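PDB 1N9W: aspartate--tRNA(Asp/Asn) ligase from Thermus thermophilus, which activates L-aspartate with ATP and transfers it to tRNA(Asp) and, with similar efficiency, to tRNA(Asn). Local coordinates for residues 66-69 with 75-78; 137-142 with 192-197; 232-237 with 345-350. All coordinates share one frame; numbering follows the deposited sequence.

Interaction 1. Residues 66-69 with 75-78; sequences VENA and LEVQ
Val66 pairs with Glu76, and Glu67 with Leu75, where strands 58-67 and 75-79 run antiparallel as the two arms of a beta hairpin. The first is a hydrogen-bonded pair with its CA atoms 5.2 Å apart; the second is non-hydrogen-bonded. Val66 N donates to Glu76 O at 2.8 Å with an N-H...O angle of 174°, an almost straight bond. Beyond Glu67 the strand ends, though Asn68 keeps a backbone hydrogen bond to Gly74.

Glu76 sits between two amides. Asn68 ND2 reaches its OE1 at 2.8 Å, the acceptor lying in the Asn68 amide plane while the nitrogen stands above the carboxylate plane; the two planes are 77° apart. Asn68 stretches away from its own backbone N (chi1 -174°), which puts its amide beside Glu76, and its OD1 accepts from the backbone N of Lys70. On the second carboxylate oxygen, Gln78 NE2 donates to Glu76 OE2 at 2.8 Å, using the anti lone pair. The same Gln78 NE2 lies 3.4 Å from Val66 CG2, so the valine methyl packs against the amide that grips the glutamate. On the other face of the hairpin Leu75 CD1 rests 3.5 Å from Val66 O, while its side chain packs on Lys9 and Val12.

Asn68 and Glu76 are both tRNA-interaction sites of this OB-fold domain, and Gln44, a third, touches both. One N-H on each carboxylate oxygen should restrain rotation of the Glu76 carboxylate, consistent with a pre-formed set of polar groups at this tRNA-interaction site.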
loop_
_atom_site.group_PDB
_atom_site.type_symbol
_atom_site.label_atom_id
_atom_site.label_comp_id
_atom_site.label_asym_id
_atom_site.label_seq_id
_atom_site.Cartn_x
_atom_site.Cartn_y
_atom_site.Cartn_z
ATOM N N VAL B 66 24.037 28.422 13.451
ATOM C CA VAL B 66 25.430 28.649 13.805
ATOM C C VAL B 66 26.192 27.334 13.942
ATOM O O VAL B 66 25.686 26.351 14.492
ATOM C CB VAL B 66 25.520 29.445 15.124
ATOM C CG1 VAL B 66 26.971 29.611 15.548
ATOM C CG2 VAL B 66 24.861 30.807 14.940
ATOM N N GLU B 67 27.412 27.334 13.421
ATOM C CA GLU B 67 28.286 26.176 13.454
ATOM C C GLU B 67 28.663 25.827 14.893
ATOM O O GLU B 67 28.920 26.718 15.696
ATOM C CB GLU B 67 29.559 26.481 12.658
ATOM C CG GLU B 67 30.276 25.247 12.162
ATOM C CD GLU B 67 31.621 25.566 11.504
ATOM O OE1 GLU B 67 31.762 26.671 10.923
ATOM O OE2 GLU B 67 32.510 24.693 11.552
ATOM N N ASN B 68 28.693 24.540 15.213
ATOM C CA ASN B 68 29.045 24.114 16.562
ATOM C C ASN B 68 29.219 22.604 16.613
ATOM O O ASN B 68 28.259 21.857 16.833
ATOM C CB ASN B 68 27.979 24.559 17.566
ATOM C CG ASN B 68 28.376 24.266 18.997
ATOM O OD1 ASN B 68 29.393 23.617 19.251
ATOM N ND2 ASN B 68 27.565 24.736 19.946
ATOM N N ALA B 69 30.462 22.165 16.411
ATOM C CA ALA B 69 30.827 20.742 16.382
ATOM C C ALA B 69 30.418 19.915 17.593
ATOM O O ALA B 69 30.184 18.713 17.475
ATOM C CB ALA B 69 32.327 20.619 16.174
ATOM N N LEU B 75 25.722 21.410 14.396
ATOM C CA LEU B 75 24.945 22.639 14.202
ATOM C C LEU B 75 24.215 23.110 15.446
ATOM O O LEU B 75 24.042 22.369 16.407
ATOM C CB LEU B 75 23.876 22.430 13.125
ATOM C CG LEU B 75 24.213 22.869 11.719
ATOM C CD1 LEU B 75 24.989 24.163 11.817
ATOM C CD2 LEU B 75 25.015 21.812 11.018
ATOM N N GLU B 76 23.732 24.341 15.378
ATOM C CA GLU B 76 23.010 24.933 16.473
ATOM C C GLU B 76 22.127 26.067 15.943
ATOM O O GLU B 76 22.451 26.697 14.936
ATOM C CB GLU B 76 24.030 25.434 17.503
ATOM C CG GLU B 76 23.665 26.669 18.273
ATOM C CD GLU B 76 24.715 26.996 19.354
ATOM O OE1 GLU B 76 25.130 26.068 20.072
ATOM O OE2 GLU B 76 25.090 28.163 19.489
ATOM N N VAL B 77 20.982 26.294 16.578
ATOM C CA VAL B 77 20.136 27.397 16.152
ATOM C C VAL B 77 19.979 28.350 17.326
ATOM O O VAL B 77 19.474 27.963 18.381
ATOM C CB VAL B 77 18.728 26.945 15.700
ATOM C CG1 VAL B 77 17.867 28.176 15.428
ATOM C CG2 VAL B 77 18.807 26.091 14.446
ATOM N N GLN B 78 20.428 29.586 17.156
ATOM C CA GLN B 78 20.291 30.578 18.212
ATOM C C GLN B 78 18.918 31.229 17.998
ATOM O O GLN B 78 18.714 31.997 17.060
ATOM C CB GLN B 78 21.463 31.580 18.132
ATOM C CG GLN B 78 22.703 31.146 18.980
ATOM C CD GLN B 78 24.062 31.618 18.435
ATOM O OE1 GLN B 78 24.251 32.794 18.132
ATOM N NE2 GLN B 78 25.014 30.691 18.326
#

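Interaction 2. Residues 137-142 with 192-197; sequences RYLDRQ and RVYEVA
Leu139 and Tyr194 mark the closest backbone approach, CA to CA 7.9 Å, where the C-terminal end of helix 119-141 packs on strand 192-198, a spacing that side chains must bridge. Leu139 does so with CD1, which lies 3.7 Å from Tyr194 CB and meets the ring obliquely. Tyr194 has CG between the backbone N and the carbonyl carbon (chi1 68°), which swings the ring roughly at right angles to the helix axis, so that the hydroxyl reaches Asp140. There Tyr194 OH donates to Asp140 OD1 at 3.0 Å; the oxygen lies at the ring edge, and the hydroxyl comes from above the carboxylate plane.

Farther along, Arg192 NE and NH2 both donate to Gln142 O, at 2.9 and 3.1 Å, a side-on grip on a single carbonyl, with NE nearly in line with the C=O bond (174°). A leucine in place of Arg192 would probably leave the Gln142 carbonyl without either of these donors and loosen the helix terminus from the strand.

Asp140 OD2 also forms a salt bridge with Arg133 of the second subunit. The contact thus ties a long helix to the catalytic-domain sheet beside the dimer interface, consistent with class II motif 1. The guanidinium just past the helix end would probably favour the negative end of its dipole, and the Tyr194 and Arg133 bonds a charged Asp140.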
loop_
_atom_site.group_PDB
_atom_site.type_symbol
_atom_site.label_atom_id
_atom_site.label_comp_id
_atom_site.label_asym_id
_atom_site.label_seq_id
_atom_site.Cartn_x
_atom_site.Cartn_y
_atom_site.Cartn_z
ATOM N N ARG B 137 7.392 -0.805 -6.127
ATOM C CA ARG B 137 8.063 -0.233 -7.289
ATOM C C ARG B 137 8.604 -1.341 -8.188
ATOM O O ARG B 137 8.293 -1.383 -9.376
ATOM C CB ARG B 137 9.223 0.678 -6.857
ATOM C CG ARG B 137 9.698 1.659 -7.938
ATOM C CD ARG B 137 11.113 2.207 -7.701
ATOM N NE ARG B 137 11.280 3.048 -6.510
ATOM C CZ ARG B 137 10.648 4.201 -6.285
ATOM N NH1 ARG B 137 9.781 4.671 -7.170
ATOM N NH2 ARG B 137 10.905 4.903 -5.188
ATOM N N TYR B 138 9.406 -2.239 -7.623
ATOM C CA TYR B 138 9.980 -3.318 -8.418
ATOM C C TYR B 138 8.907 -4.101 -9.158
ATOM O O TYR B 138 9.017 -4.320 -10.357
ATOM C CB TYR B 138 10.791 -4.289 -7.548
ATOM C CG TYR B 138 11.303 -5.474 -8.344
ATOM C CD1 TYR B 138 12.398 -5.345 -9.205
ATOM C CD2 TYR B 138 10.624 -6.696 -8.318
ATOM C CE1 TYR B 138 12.793 -6.401 -10.033
ATOM C CE2 TYR B 138 11.009 -7.755 -9.139
ATOM C CZ TYR B 138 12.096 -7.596 -9.995
ATOM O OH TYR B 138 12.462 -8.623 -10.827
ATOM N N LEU B 139 7.867 -4.514 -8.443
ATOM C CA LEU B 139 6.792 -5.278 -9.064
ATOM C C LEU B 139 6.000 -4.457 -10.091
ATOM O O LEU B 139 5.642 -4.978 -11.152
ATOM C CB LEU B 139 5.867 -5.858 -7.985
ATOM C CG LEU B 139 6.542 -6.899 -7.061
ATOM C CD1 LEU B 139 5.641 -7.200 -5.867
ATOM C CD2 LEU B 139 6.857 -8.189 -7.850
ATOM N N ASP B 140 5.720 -3.187 -9.792
ATOM C CA ASP B 140 4.995 -2.335 -10.749
ATOM C C ASP B 140 5.787 -2.245 -12.060
ATOM O O ASP B 140 5.205 -2.274 -13.136
ATOM C CB ASP B 140 4.795 -0.904 -10.211
ATOM C CG ASP B 140 3.654 -0.790 -9.196
ATOM O OD1 ASP B 140 2.796 -1.706 -9.127
ATOM O OD2 ASP B 140 3.610 0.240 -8.477
ATOM N N ARG B 141 7.109 -2.114 -11.960
ATOM C CA ARG B 141 7.942 -2.024 -13.153
ATOM C C ARG B 141 7.950 -3.329 -13.962
ATOM O O ARG B 141 8.283 -3.316 -15.147
ATOM C CB ARG B 141 9.368 -1.618 -12.783
ATOM C CG ARG B 141 10.261 -1.303 -13.980
ATOM C CD ARG B 141 11.444 -0.448 -13.556
ATOM N NE ARG B 141 12.069 -1.026 -12.374
ATOM C CZ ARG B 141 12.316 -0.366 -11.246
ATOM N NH1 ARG B 141 12.001 0.919 -11.127
ATOM N NH2 ARG B 141 12.863 -1.007 -10.224
ATOM N N GLN B 142 7.590 -4.444 -13.321
ATOM C CA GLN B 142 7.506 -5.744 -13.996
ATOM C C GLN B 142 6.047 -6.003 -14.399
ATOM O O GLN B 142 5.635 -7.149 -14.600
ATOM C CB GLN B 142 7.963 -6.891 -13.084
ATOM C CG GLN B 142 9.395 -6.816 -12.572
ATOM C CD GLN B 142 10.404 -6.602 -13.683
ATOM O OE1 GLN B 142 10.374 -7.285 -14.705
ATOM N NE2 GLN B 142 11.312 -5.655 -13.479
ATOM N N ARG B 192 -0.117 -11.141 -13.171
ATOM C CA ARG B 192 0.877 -10.837 -12.138
ATOM C C ARG B 192 0.276 -9.832 -11.168
ATOM O O ARG B 192 -0.063 -8.712 -11.556
ATOM C CB ARG B 192 2.128 -10.239 -12.797
ATOM C CG ARG B 192 2.710 -11.135 -13.847
ATOM C CD ARG B 192 3.214 -10.340 -15.026
ATOM N NE ARG B 192 4.549 -9.841 -14.819
ATOM C CZ ARG B 192 5.654 -10.543 -15.041
ATOM N NH1 ARG B 192 5.582 -11.791 -15.480
ATOM N NH2 ARG B 192 6.846 -9.990 -14.823
ATOM N N VAL B 193 0.146 -10.235 -9.911
ATOM C CA VAL B 193 -0.434 -9.363 -8.897
ATOM C C VAL B 193 0.274 -9.485 -7.558
ATOM O O VAL B 193 1.031 -10.424 -7.321
ATOM C CB VAL B 193 -1.933 -9.702 -8.644
ATOM C CG1 VAL B 193 -2.710 -9.673 -9.944
ATOM C CG2 VAL B 193 -2.057 -11.059 -7.969
ATOM N N TYR B 194 0.028 -8.513 -6.688
ATOM C CA TYR B 194 0.617 -8.532 -5.367
ATOM C C TYR B 194 -0.298 -7.787 -4.425
ATOM O O TYR B 194 -1.192 -7.051 -4.852
ATOM C CB TYR B 194 1.999 -7.875 -5.356
ATOM C CG TYR B 194 1.983 -6.386 -5.610
ATOM C CD1 TYR B 194 2.107 -5.876 -6.899
ATOM C CD2 TYR B 194 1.868 -5.484 -4.549
ATOM C CE1 TYR B 194 2.126 -4.502 -7.128
ATOM C CE2 TYR B 194 1.886 -4.112 -4.764
ATOM C CZ TYR B 194 2.019 -3.627 -6.059
ATOM O OH TYR B 194 2.076 -2.271 -6.283
ATOM N N GLU B 195 -0.087 -7.982 -3.133
ATOM C CA GLU B 195 -0.917 -7.306 -2.155
ATOM C C GLU B 195 -0.174 -7.096 -0.855
ATOM O O GLU B 195 0.635 -7.925 -0.428
ATOM C CB GLU B 195 -2.210 -8.097 -1.917
ATOM C CG GLU B 195 -3.058 -7.582 -0.752
ATOM C CD GLU B 195 -4.429 -8.244 -0.674
ATOM O OE1 GLU B 195 -4.514 -9.485 -0.784
ATOM O OE2 GLU B 195 -5.428 -7.514 -0.493
ATOM N N VAL B 196 -0.448 -5.953 -0.247
ATOM C CA VAL B 196 0.154 -5.561 1.012
ATOM C C VAL B 196 -0.984 -5.433 1.997
ATOM O O VAL B 196 -1.738 -4.464 1.953
ATOM C CB VAL B 196 0.834 -4.192 0.886
ATOM C CG1 VAL B 196 1.361 -3.745 2.235
ATOM C CG2 VAL B 196 1.939 -4.263 -0.150
ATOM N N ALA B 197 -1.124 -6.409 2.883
ATOM C CA ALA B 197 -2.208 -6.355 3.858
ATOM C C ALA B 197 -1.920 -7.211 5.083
ATOM O O ALA B 197 -1.083 -8.111 5.040
ATOM C CB ALA B 197 -3.521 -6.787 3.196
#

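Interaction 3. Residues 232-237 with 345-350; sequences RLEEAL and EITSGG
Polar contact between residues 232-237 and 345-350 rests on one pair, Glu234 and Thr347, whose side chains come from opposite directions to span a CA-CA separation of 9.3 Å. Glu234 OE2 stands 2.6 Å from Thr347 OG1, where the hydroxyl can donate to the carboxylate. The proton has a rival, however: Thr347 OG1 is also 2.8 Å from the backbone oxygen Ile346 O, and which acceptor takes it is not settled. Glu234 extends from the helix with CG anti to the backbone N (chi1 170°) and chi2 at 160°, a nearly straight arm that delivers the carboxylate to the strand. The Thr347 torsion (chi1 -59°) turns OG1 to Glu234 OE2 and leaves CG2 against the same carboxylate.

The threonine's methyl makes van der Waals contact with that group. Thr347 CG2 lies 3.2 Å from Glu234 OE1 and 3.3 Å from Glu234 OE2, so it sits against both oxygens. Apolar side chains surround the pair: Leu339, Phe390 and Ile392 of the neighbouring strands touch the glutamate, and Leu339 and Ile392 also touch the threonine.

In the backbone, Ile346 and Thr347 both face Leu339, a classic beta bulge, in the largely antiparallel sheet that carries the class II synthetase active site. Thr347 points toward the helix while Ser348 points away from it; Ser348 is predicted to bind aspartate and Glu345 to bind ATP, so the contact lies on the reverse of a strand carrying predicted substrate-binding residues.

Glu234 OE1 is buried and has no partner in the model. With a single hydroxyl on the other oxygen and hydrophobic neighbours around, the carboxylate may well have a raised pKa, and a protonated form is possible.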
loop_
_atom_site.group_PDB
_atom_site.type_symbol
_atom_site.label_atom_id
_atom_site.label_comp_id
_atom_site.label_asym_id
_atom_site.label_seq_id
_atom_site.Cartn_x
_atom_site.Cartn_y
_atom_site.Cartn_z
ATOM N N ARG B 232 13.927 -16.614 -8.176
ATOM C CA ARG B 232 14.710 -15.606 -8.878
ATOM C C ARG B 232 14.017 -14.240 -8.776
ATOM O O ARG B 232 14.680 -13.210 -8.665
ATOM C CB ARG B 232 14.893 -16.004 -10.347
ATOM C CG ARG B 232 16.024 -17.011 -10.573
ATOM C CD ARG B 232 15.645 -18.055 -11.612
ATOM N NE ARG B 232 15.076 -17.447 -12.814
ATOM C CZ ARG B 232 14.397 -18.123 -13.736
ATOM N NH1 ARG B 232 14.206 -19.431 -13.592
ATOM N NH2 ARG B 232 13.903 -17.490 -14.793
ATOM N N LEU B 233 12.688 -14.239 -8.804
ATOM C CA LEU B 233 11.930 -13.004 -8.698
ATOM C C LEU B 233 12.121 -12.380 -7.315
ATOM O O LEU B 233 12.431 -11.199 -7.196
ATOM C CB LEU B 233 10.439 -13.258 -8.927
ATOM C CG LEU B 233 9.507 -12.085 -8.535
ATOM C CD1 LEU B 233 9.653 -10.965 -9.543
ATOM C CD2 LEU B 233 8.059 -12.560 -8.482
ATOM N N GLU B 234 11.932 -13.186 -6.276
ATOM C CA GLU B 234 12.080 -12.699 -4.916
ATOM C C GLU B 234 13.456 -12.111 -4.634
ATOM O O GLU B 234 13.584 -11.143 -3.873
ATOM C CB GLU B 234 11.765 -13.802 -3.911
ATOM C CG GLU B 234 12.132 -13.417 -2.500
ATOM C CD GLU B 234 11.416 -14.241 -1.444
ATOM O OE1 GLU B 234 11.144 -15.437 -1.693
ATOM O OE2 GLU B 234 11.145 -13.682 -0.362
ATOM N N GLU B 235 14.486 -12.689 -5.243
ATOM C CA GLU B 235 15.860 -12.213 -5.064
ATOM C C GLU B 235 16.005 -10.798 -5.589
ATOM O O GLU B 235 16.571 -9.930 -4.925
ATOM C CB GLU B 235 16.850 -13.126 -5.804
ATOM C CG GLU B 235 17.325 -14.324 -4.989
ATOM C CD GLU B 235 18.303 -15.220 -5.767
ATOM O OE1 GLU B 235 19.238 -14.689 -6.406
ATOM O OE2 GLU B 235 18.140 -16.450 -5.717
ATOM N N ALA B 236 15.497 -10.575 -6.795
ATOM C CA ALA B 236 15.572 -9.260 -7.420
ATOM C C ALA B 236 14.691 -8.286 -6.634
ATOM O O ALA B 236 15.069 -7.135 -6.421
ATOM C CB ALA B 236 15.114 -9.351 -8.878
ATOM N N LEU B 237 13.525 -8.769 -6.203
ATOM C CA LEU B 237 12.582 -7.978 -5.423
ATOM C C LEU B 237 13.261 -7.478 -4.147
ATOM O O LEU B 237 13.227 -6.288 -3.842
ATOM C CB LEU B 237 11.360 -8.829 -5.059
ATOM C CG LEU B 237 10.312 -8.248 -4.099
ATOM C CD1 LEU B 237 9.626 -7.056 -4.738
ATOM C CD2 LEU B 237 9.292 -9.332 -3.751
ATOM N N GLU B 345 12.493 -17.374 9.264
ATOM C CA GLU B 345 11.743 -17.593 8.040
ATOM C C GLU B 345 10.974 -16.314 7.713
ATOM O O GLU B 345 10.073 -15.917 8.449
ATOM C CB GLU B 345 10.773 -18.771 8.212
ATOM C CG GLU B 345 9.864 -19.009 7.014
ATOM C CD GLU B 345 8.448 -18.501 7.238
ATOM O OE1 GLU B 345 7.706 -19.134 8.023
ATOM O OE2 GLU B 345 8.078 -17.462 6.641
ATOM N N ILE B 346 11.352 -15.662 6.618
ATOM C CA ILE B 346 10.697 -14.423 6.213
ATOM C C ILE B 346 9.883 -14.623 4.944
ATOM O O ILE B 346 9.275 -13.681 4.438
ATOM C CB ILE B 346 11.715 -13.303 5.941
ATOM C CG1 ILE B 346 12.542 -13.642 4.700
ATOM C CG2 ILE B 346 12.599 -13.099 7.162
ATOM C CD1 ILE B 346 13.365 -12.491 4.165
ATOM N N THR B 347 9.877 -15.845 4.422
ATOM C CA THR B 347 9.135 -16.129 3.204
ATOM C C THR B 347 8.721 -17.580 3.097
ATOM O O THR B 347 9.437 -18.485 3.523
ATOM C CB THR B 347 9.960 -15.781 1.949
ATOM O OG1 THR B 347 10.306 -14.392 1.976
ATOM C CG2 THR B 347 9.157 -16.075 0.682
ATOM N N SER B 348 7.551 -17.794 2.514
ATOM C CA SER B 348 7.042 -19.136 2.321
ATOM C C SER B 348 6.138 -19.142 1.100
ATOM O O SER B 348 5.144 -18.415 1.051
ATOM C CB SER B 348 6.259 -19.588 3.551
ATOM O OG SER B 348 5.850 -20.933 3.402
ATOM N N GLY B 349 6.494 -19.951 0.109
ATOM C CA GLY B 349 5.695 -20.026 -1.095
ATOM C C GLY B 349 6.108 -21.149 -2.019
ATOM O O GLY B 349 6.839 -22.059 -1.625
ATOM N N GLY B 350 5.633 -21.087 -3.257
ATOM C CA GLY B 350 5.966 -22.106 -4.234
ATOM C C GLY B 350 4.920 -22.173 -5.328
ATOM O O GLY B 350 3.937 -21.431 -5.306
#

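Interaction 1 stands apart in the OB-fold domain, its centre 44 Å from that of interaction 2 and 47 Å from that of interaction 3; partly buried, it gathers polar side chains at tRNA-interaction sites. Interactions 2 and 3 share the class II synthetase domain, each setting a helix on the same mixed sheet. They also touch directly: Tyr138 of helix 119-141 packs on Leu233, Ala236 and Leu237 of helix 227-248. Their chemistry follows depth. Interaction 2, partly buried, joins apolar packing to hydrogen bonds on a carboxylate and a backbone carbonyl, with a salt bridge to the second subunit alongside, whereas fully buried interaction 3 has one carboxylate-hydroxyl pair amid hydrophobic side chains.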